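Side-chain contacts in membrane-bound protease PH1510 (Pyrococcus horikoshii, PDB 6M4B), which cleaves substrate proteins, including casein and a stomatin homolog, preferentially near hydrophobic or aromatic residues, as a membrane-bound serine protease of the ClpP-like peptidase S14 family: residues 20-23 / 24-28; 27-30 / 31-35; 148-152 / 153-157. The protein carries 1 engineered substitution. One frame throughout, in Å; residues are numbered along the deposited sequence.

Contact 1: residues 20-23 / 24-28; sequences TSYT and YDQFD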
loop_
_atom_site.group_PDB
_atom_site.type_symbol
_atom_site.label_atom_id
_atom_site.label_comp_id
_atom_site.label_asym_id
_atom_site.label_seq_id
_atom_site.Cartn_x
_atom_site.Cartn_y
_atom_site.Cartn_z
ATOM N N THR A 20 0.254 -17.351 2.794
ATOM C CA THR A 20 1.519 -17.395 3.519
ATOM C C THR A 20 2.516 -16.672 2.642
ATOM O O THR A 20 2.178 -16.326 1.498
ATOM C CB THR A 20 2.002 -18.847 3.735
ATOM O OG1 THR A 20 2.402 -19.406 2.485
ATOM C CG2 THR A 20 0.917 -19.711 4.345
ATOM N N SER A 21 3.752 -16.525 3.121
ATOM C CA SER A 21 4.876 -15.975 2.309
ATOM C C SER A 21 5.080 -16.758 1.023
ATOM O O SER A 21 5.537 -16.211 0.026
ATOM C CB SER A 21 6.230 -16.054 3.057
ATOM O OG SER A 21 6.053 -16.182 4.446
ATOM N N TYR A 22 4.841 -18.062 1.089
ATOM C CA TYR A 22 4.981 -18.910 -0.073
ATOM C C TYR A 22 3.913 -18.528 -1.103
ATOM O O TYR A 22 4.221 -18.437 -2.295
ATOM C CB TYR A 22 4.933 -20.409 0.327
ATOM C CG TYR A 22 5.038 -21.326 -0.868
ATOM C CD1 TYR A 22 6.201 -21.344 -1.678
ATOM C CD2 TYR A 22 3.963 -22.148 -1.233
ATOM C CE1 TYR A 22 6.283 -22.168 -2.808
ATOM C CE2 TYR A 22 4.041 -22.978 -2.352
ATOM C CZ TYR A 22 5.194 -22.986 -3.132
ATOM O OH TYR A 22 5.213 -23.814 -4.233
ATOM N N THR A 23 2.680 -18.259 -0.651
ATOM C CA THR A 23 1.628 -17.670 -1.540
ATOM C C THR A 23 2.091 -16.384 -2.209
ATOM O O THR A 23 1.940 -16.235 -3.411
ATOM C CB THR A 23 0.332 -17.369 -0.802
ATOM O OG1 THR A 23 0.086 -18.383 0.177
ATOM C CG2 THR A 23 -0.828 -17.299 -1.773
ATOM N N TYR A 24 2.784 -15.516 -1.489
ATOM C CA TYR A 24 3.425 -14.390 -2.181
ATOM C C TYR A 24 4.248 -14.884 -3.351
ATOM O O TYR A 24 4.052 -14.406 -4.453
ATOM C CB TYR A 24 4.280 -13.446 -1.285
ATOM C CG TYR A 24 5.005 -12.407 -2.124
ATOM C CD1 TYR A 24 4.353 -11.284 -2.611
ATOM C CD2 TYR A 24 6.347 -12.582 -2.495
ATOM C CE1 TYR A 24 5.021 -10.349 -3.423
ATOM C CE2 TYR A 24 7.017 -11.657 -3.298
ATOM C CZ TYR A 24 6.358 -10.538 -3.760
ATOM O OH TYR A 24 7.041 -9.629 -4.578
ATOM N N ASP A 25 5.190 -15.816 -3.116
ATOM C CA ASP A 25 6.124 -16.299 -4.198
ATOM C C ASP A 25 5.348 -16.880 -5.401
ATOM O O ASP A 25 5.737 -16.655 -6.546
ATOM C CB ASP A 25 7.125 -17.369 -3.716
ATOM C CG ASP A 25 8.089 -16.869 -2.674
ATOM O OD1 ASP A 25 8.540 -15.710 -2.718
ATOM O OD2 ASP A 25 8.423 -17.673 -1.795
ATOM N N GLN A 26 4.236 -17.563 -5.122
ATOM C CA GLN A 26 3.352 -18.063 -6.178
ATOM C C GLN A 26 2.791 -16.911 -7.050
ATOM O O GLN A 26 2.995 -16.930 -8.254
ATOM C CB GLN A 26 2.216 -18.883 -5.611
ATOM C CG GLN A 26 2.659 -20.141 -4.866
ATOM C CD GLN A 26 1.468 -20.905 -4.325
ATOM O OE1 GLN A 26 1.129 -20.813 -3.138
ATOM N NE2 GLN A 26 0.762 -21.592 -5.218
ATOM N N PHE A 27 2.148 -15.902 -6.439
ATOM C CA PHE A 27 1.691 -14.695 -7.174
ATOM C C PHE A 27 2.837 -14.027 -7.868
ATOM O O PHE A 27 2.700 -13.579 -9.021
ATOM C CB PHE A 27 1.038 -13.639 -6.248
ATOM C CG PHE A 27 -0.402 -13.899 -5.901
ATOM C CD1 PHE A 27 -1.414 -13.324 -6.638
ATOM C CD2 PHE A 27 -0.751 -14.650 -4.812
ATOM C CE1 PHE A 27 -2.747 -13.501 -6.295
ATOM C CE2 PHE A 27 -2.086 -14.847 -4.468
ATOM C CZ PHE A 27 -3.084 -14.256 -5.210
ATOM N N ASP A 28 3.976 -13.906 -7.190
ATOM C CA ASP A 28 5.124 -13.245 -7.864
ATOM C C ASP A 28 5.533 -14.002 -9.152
ATOM O O ASP A 28 5.782 -13.382 -10.209
ATOM C CB ASP A 28 6.327 -13.111 -6.934
ATOM C CG ASP A 28 7.473 -12.329 -7.544
ATOM O OD1 ASP A 28 7.266 -11.403 -8.347
ATOM O OD2 ASP A 28 8.643 -12.634 -7.199
#
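Thr20 and Tyr24 open the first turn of helix 21-36: Tyr24 N donates to Thr20 O at 3.2 Å, and the i to i+4 ladder continues through Asp25, Gln26 and Phe27, the last bond, Phe27 N to Thr23 O, being nearly straight. Thr20 is the N-cap. With Thr23 it forms a capping box: Thr20 N gives its hydrogen to Thr23 OG1 at 2.8 Å, while Thr20 OG1 accepts weakly from Tyr22 N and Thr23 N. Thr23 suits this place because its two branches do different work. Its hydroxyl lies beside its own backbone N (chi1 -37°), turned back to the cap, and the methyl CG2 runs alongside Phe27, 3.9 Å from CE2. The carbonyl oxygen Thr23 O meets the same ring at its edge, in plane, 3.4 Å from CD2.

On the outer side, Gln26 lies over a face of the Tyr22 ring. Its CG is 4.3 Å from the ring centroid, a CH-pi contact offset toward the rim, and the extended chain beyond it sets the amide only 24° from the ring plane. A long, polar-ended side chain can thus offer methylene to the phenol and still suit a solvent-facing surface. Thr23 and Phe27 lie on the flank packed against Ile59 of helix 53-64 and Ile15 of strand 9-16.

The chemistry implies a helix start stabilised from within: Thr20 OG1 weakly takes up amide hydrogens of the first turn, Thr23 OG1 accepts in return from the cap's own N, and carbon contacts one turn apart probably help to steady the Tyr22 and Phe27 rings.

Contact 2: residues 27-30 / 31-35; sequences FDRY and ITIAE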
loop_
_atom_site.group_PDB
_atom_site.type_symbol
_atom_site.label_atom_id
_atom_site.label_comp_id
_atom_site.label_asym_id
_atom_site.label_seq_id
_atom_site.Cartn_x
_atom_site.Cartn_y
_atom_site.Cartn_z
ATOM N N PHE A 27 2.148 -15.902 -6.439
ATOM C CA PHE A 27 1.691 -14.695 -7.174
ATOM C C PHE A 27 2.837 -14.027 -7.868
ATOM O O PHE A 27 2.700 -13.579 -9.021
ATOM C CB PHE A 27 1.038 -13.639 -6.248
ATOM C CG PHE A 27 -0.402 -13.899 -5.901
ATOM C CD1 PHE A 27 -1.414 -13.324 -6.638
ATOM C CD2 PHE A 27 -0.751 -14.650 -4.812
ATOM C CE1 PHE A 27 -2.747 -13.501 -6.295
ATOM C CE2 PHE A 27 -2.086 -14.847 -4.468
ATOM C CZ PHE A 27 -3.084 -14.256 -5.210
ATOM N N ASP A 28 3.976 -13.906 -7.190
ATOM C CA ASP A 28 5.124 -13.245 -7.864
ATOM C C ASP A 28 5.533 -14.002 -9.152
ATOM O O ASP A 28 5.782 -13.382 -10.209
ATOM C CB ASP A 28 6.327 -13.111 -6.934
ATOM C CG ASP A 28 7.473 -12.329 -7.544
ATOM O OD1 ASP A 28 7.266 -11.403 -8.347
ATOM O OD2 ASP A 28 8.643 -12.634 -7.199
ATOM N N ARG A 29 5.600 -15.326 -9.051
ATOM C CA ARG A 29 6.080 -16.140 -10.177
ATOM C C ARG A 29 5.079 -16.074 -11.327
ATOM O O ARG A 29 5.466 -15.725 -12.448
ATOM C CB ARG A 29 6.334 -17.603 -9.739
ATOM C CG ARG A 29 6.879 -18.535 -10.824
ATOM C CD ARG A 29 7.180 -19.972 -10.283
ATOM N NE ARG A 29 7.121 -20.960 -11.378
ATOM C CZ ARG A 29 6.019 -21.592 -11.809
ATOM N NH1 ARG A 29 6.118 -22.462 -12.813
ATOM N NH2 ARG A 29 4.824 -21.371 -11.263
ATOM N N TYR A 30 3.806 -16.369 -11.031
ATOM C CA TYR A 30 2.748 -16.374 -12.049
ATOM C C TYR A 30 2.608 -15.002 -12.751
ATOM O O TYR A 30 2.481 -14.904 -13.968
ATOM C CB TYR A 30 1.404 -16.749 -11.428
ATOM C CG TYR A 30 1.250 -18.179 -10.954
ATOM C CD1 TYR A 30 1.687 -19.253 -11.729
ATOM C CD2 TYR A 30 0.610 -18.471 -9.744
ATOM C CE1 TYR A 30 1.515 -20.572 -11.303
ATOM C CE2 TYR A 30 0.428 -19.781 -9.309
ATOM C CZ TYR A 30 0.892 -20.836 -10.093
ATOM O OH TYR A 30 0.723 -22.150 -9.684
ATOM N N ILE A 31 2.637 -13.931 -11.982
ATOM C CA ILE A 31 2.494 -12.597 -12.571
ATOM C C ILE A 31 3.740 -12.259 -13.385
ATOM O O ILE A 31 3.642 -11.661 -14.458
ATOM C CB ILE A 31 2.192 -11.527 -11.488
ATOM C CG1 ILE A 31 0.842 -11.798 -10.835
ATOM C CG2 ILE A 31 2.191 -10.123 -12.080
ATOM C CD1 ILE A 31 0.588 -11.045 -9.541
ATOM N N THR A 32 4.923 -12.624 -12.883
ATOM C CA THR A 32 6.173 -12.301 -13.614
ATOM C C THR A 32 6.178 -12.982 -14.985
ATOM O O THR A 32 6.442 -12.345 -16.025
ATOM C CB THR A 32 7.457 -12.685 -12.826
ATOM O OG1 THR A 32 7.420 -12.068 -11.535
ATOM C CG2 THR A 32 8.683 -12.176 -13.557
ATOM N N ILE A 33 5.808 -14.248 -14.993
ATOM C CA ILE A 33 5.702 -14.992 -16.248
ATOM C C ILE A 33 4.788 -14.268 -17.238
ATOM O O ILE A 33 5.188 -13.952 -18.349
ATOM C CB ILE A 33 5.213 -16.437 -16.011
ATOM C CG1 ILE A 33 6.312 -17.243 -15.322
ATOM C CG2 ILE A 33 4.858 -17.099 -17.342
ATOM C CD1 ILE A 33 5.857 -18.580 -14.753
ATOM N N ALA A 34 3.566 -13.969 -16.803
ATOM C CA ALA A 34 2.602 -13.310 -17.659
ATOM C C ALA A 34 3.083 -11.946 -18.149
ATOM O O ALA A 34 2.796 -11.574 -19.285
ATOM C CB ALA A 34 1.278 -13.164 -16.918
ATOM N N GLU A 35 3.768 -11.174 -17.298
ATOM C CA GLU A 35 4.360 -9.860 -17.706
ATOM C C GLU A 35 5.488 -10.070 -18.750
ATOM O O GLU A 35 5.533 -9.403 -19.771
ATOM C CB GLU A 35 5.009 -9.127 -16.505
ATOM C CG GLU A 35 4.087 -8.536 -15.448
ATOM C CD GLU A 35 4.837 -8.005 -14.219
ATOM O OE1 GLU A 35 5.835 -8.621 -13.766
ATOM O OE2 GLU A 35 4.400 -6.982 -13.659
#
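Ile31 reaches back one turn to Phe27 along helix 21-36, its amide N donating to Phe27 O at 3.0 Å. Its CG1 branch lies beside its own backbone N (chi1 -64°), which carries CD1 to the edge of the Phe27 ring, 4.2 Å from the ring atom CD1. A branched aliphatic fits here, since the side chain also touches Arg62 and Ile63 of helix 53-64; with an alanine here, the edge of Phe27 would probably lose its aliphatic neighbour and a gap would open toward that helix.

Thr32 follows, turning its hydroxyl back to the helix. Both Thr32 N and Thr32 OG1 donate to Asp28 O, the hydroxyl at 2.5 Å, a value so short that its exact length is doubtful. Threonine is at home in such a helical position because its hydroxyl can share a carbonyl already used by the backbone. The same OG1 is also hydrogen-bonded to Arg62, whose guanidinium makes salt bridges with Asp28 and Glu35.

Ile33 runs alongside Arg29, pointing the same way. Its CD1 is 4.1 Å from Arg29 CG and sits 4.2 Å above the centre of one guanidinium face. Arg29, extended from CG to NE, therefore offers its CG methylene and one guanidinium face to the isoleucine, while its NH2 bonds weakly to Ala209 O.

Ala34 donates its N to Tyr30 O at 3.2 Å; its small methyl suits the close approach to Tyr11 and Ile42 on the sheet. Glu35, next along, supplies the further salt bridge to Arg62. This is the amphipathic crossover helix of a beta-alpha-beta unit, joining parallel strands 9-16 and 41-47 in the ClpP-like domain.

Contact 3: residues 148-152 / 153-157; sequences EEFIT and KDLSL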
loop_
_atom_site.group_PDB
_atom_site.type_symbol
_atom_site.label_atom_id
_atom_site.label_comp_id
_atom_site.label_asym_id
_atom_site.label_seq_id
_atom_site.Cartn_x
_atom_site.Cartn_y
_atom_site.Cartn_z
ATOM N N GLU A 148 -15.697 -1.732 4.506
ATOM C CA GLU A 148 -15.559 -1.506 5.956
ATOM C C GLU A 148 -16.399 -2.536 6.722
ATOM O O GLU A 148 -15.906 -3.178 7.630
ATOM C CB GLU A 148 -15.981 -0.080 6.340
ATOM C CG GLU A 148 -15.848 0.174 7.840
ATOM C CD GLU A 148 -16.110 1.620 8.287
ATOM O OE1 GLU A 148 -16.290 1.818 9.489
ATOM O OE2 GLU A 148 -16.181 2.551 7.487
ATOM N N GLU A 149 -17.629 -2.769 6.279
ATOM C CA GLU A 149 -18.450 -3.781 6.930
ATOM C C GLU A 149 -17.918 -5.187 6.887
ATOM O O GLU A 149 -18.215 -5.970 7.795
ATOM C CB GLU A 149 -19.880 -3.730 6.450
ATOM C CG GLU A 149 -20.540 -2.355 6.678
ATOM C CD GLU A 149 -21.957 -2.298 6.151
ATOM O OE1 GLU A 149 -22.480 -3.339 5.757
ATOM O OE2 GLU A 149 -22.570 -1.236 6.180
ATOM N N PHE A 150 -17.121 -5.547 5.887
ATOM C CA PHE A 150 -16.492 -6.846 5.946
ATOM C C PHE A 150 -15.741 -7.022 7.276
ATOM O O PHE A 150 -15.509 -8.153 7.705
ATOM C CB PHE A 150 -15.460 -7.080 4.816
ATOM C CG PHE A 150 -16.015 -7.121 3.409
ATOM C CD1 PHE A 150 -17.322 -7.515 3.136
ATOM C CD2 PHE A 150 -15.191 -6.734 2.329
ATOM C CE1 PHE A 150 -17.803 -7.566 1.842
ATOM C CE2 PHE A 150 -15.662 -6.788 1.019
ATOM C CZ PHE A 150 -16.966 -7.231 0.771
ATOM N N ILE A 151 -15.233 -5.927 7.821
ATOM C CA ILE A 151 -14.497 -5.944 9.060
ATOM C C ILE A 151 -15.473 -5.721 10.221
ATOM O O ILE A 151 -15.534 -6.541 11.124
ATOM C CB ILE A 151 -13.367 -4.865 9.088
ATOM C CG1 ILE A 151 -12.227 -5.265 8.174
ATOM C CG2 ILE A 151 -12.821 -4.632 10.500
ATOM C CD1 ILE A 151 -11.131 -4.235 8.049
ATOM N N THR A 152 -16.209 -4.608 10.204
ATOM C CA THR A 152 -16.940 -4.190 11.402
ATOM C C THR A 152 -18.127 -5.116 11.729
ATOM O O THR A 152 -18.506 -5.229 12.874
ATOM C CB THR A 152 -17.478 -2.781 11.274
ATOM O OG1 THR A 152 -18.335 -2.714 10.120
ATOM C CG2 THR A 152 -16.316 -1.755 11.197
ATOM N N LYS A 153 -18.710 -5.749 10.709
ATOM C CA LYS A 153 -19.824 -6.679 10.852
ATOM C C LYS A 153 -19.420 -8.096 10.505
ATOM O O LYS A 153 -20.207 -9.005 10.625
ATOM C CB LYS A 153 -20.975 -6.192 9.971
ATOM C CG LYS A 153 -21.588 -4.961 10.575
ATOM C CD LYS A 153 -22.685 -4.245 9.812
ATOM C CE LYS A 153 -22.836 -2.832 10.388
ATOM N NZ LYS A 153 -24.237 -2.297 10.422
ATOM N N ASP A 154 -18.179 -8.314 10.106
ATOM C CA ASP A 154 -17.775 -9.615 9.560
ATOM C C ASP A 154 -18.661 -10.032 8.353
ATOM O O ASP A 154 -18.874 -11.210 8.087
ATOM C CB ASP A 154 -17.772 -10.687 10.679
ATOM C CG ASP A 154 -16.756 -11.763 10.433
ATOM O OD1 ASP A 154 -15.689 -11.457 9.863
ATOM O OD2 ASP A 154 -16.997 -12.943 10.796
ATOM N N LEU A 155 -19.161 -9.031 7.637
ATOM C CA LEU A 155 -20.021 -9.235 6.496
ATOM C C LEU A 155 -19.332 -10.113 5.435
ATOM O O LEU A 155 -18.150 -9.974 5.149
ATOM C CB LEU A 155 -20.418 -7.905 5.909
ATOM C CG LEU A 155 -21.422 -7.937 4.754
ATOM C CD1 LEU A 155 -22.777 -8.452 5.197
ATOM C CD2 LEU A 155 -21.555 -6.553 4.096
ATOM N N SER A 156 -20.130 -11.029 4.915
ATOM C CA SER A 156 -19.805 -11.964 3.854
ATOM C C SER A 156 -20.901 -11.794 2.806
ATOM O O SER A 156 -22.066 -11.651 3.168
ATOM C CB SER A 156 -19.929 -13.379 4.371
ATOM O OG SER A 156 -18.917 -14.148 3.816
ATOM N N LEU A 157 -20.537 -11.818 1.534
ATOM C CA LEU A 157 -21.485 -11.606 0.437
ATOM C C LEU A 157 -21.445 -12.764 -0.523
ATOM O O LEU A 157 -20.413 -13.383 -0.686
ATOM C CB LEU A 157 -21.205 -10.308 -0.335
ATOM C CG LEU A 157 -21.373 -8.986 0.445
ATOM C CD1 LEU A 157 -21.061 -7.812 -0.473
ATOM C CD2 LEU A 157 -22.753 -8.813 1.111
#
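The Phe150 ring meets Leu157 at its edge: Leu157 CD1 lies near the ring plane, 4.0 Å from CE1, and the two side chains cross at about a right angle. Leu155 O comes up obliquely to the same ring, 3.3 Å from CD1. The ring is buried, also touching Thr86 of helix 84-90, Cys106 and Val167, so a large apolar side chain suits it.

Around this aromatic the end of helix 144-152 unwinds into strand 156-157. Glu149 O accepts two amide hydrogens from opposite faces of its carbonyl plane, from Lys153 N at 3.0 Å and Leu155 N at 3.2 Å. The second bond folds the chain back over the last turn, and Asp154, with a positive phi of 56°, makes the reversal; its CA-H points to Phe150 O, with CA and O 3.3 Å apart. Asp154 N makes a weak bond to Ile151 O.

The Glu149 side chain runs alongside those of both Lys153 and Leu155. Its OE1 lies 3.7 Å from Leu155 CD2, so the leucine packs against the aliphatic stem and the carboxylate together. Glu149 OE2 and Lys153 NZ remain 4.7 Å apart, so the charged atoms are not in contact and any attraction is probably weak. With CG of Leu155 opposite its own N (chi1 -175°), the chain extends on into CD2, the methyl that comes near Glu149.

Asp154 OD1 accepts from Arg107 N, and Thr152 O from Arg107 NH1, with Arg107 among the substrate-binding residues. Backbone bonds also join Phe150 with Cys106 and Leu155 with Ala105. The chemistry thus implies that the helix-end carbonyl of Thr152 and the Asp154 carboxylate probably help to position the segment around Arg107.

In the fold
Contacts 1 and 2 are overlapping stretches at the start of and along helix 21-36; their centres lie 11 Å apart, and Phe27 and Asp28 belong to both. Contact 3 stands well away, its centre 25 Å from that of contact 1 and 30 Å from that of contact 2, on the opposite side of the chain's centre from contact 2. In contact 1 the Thr20 side chain is about 5 Å from that of the substrate-binding Arg52. In contact 3 the Asp154 side chain is about 3 Å from that of Arg107 and about 7 Å from that of Ala83, the engineered replacement of the nucleophile.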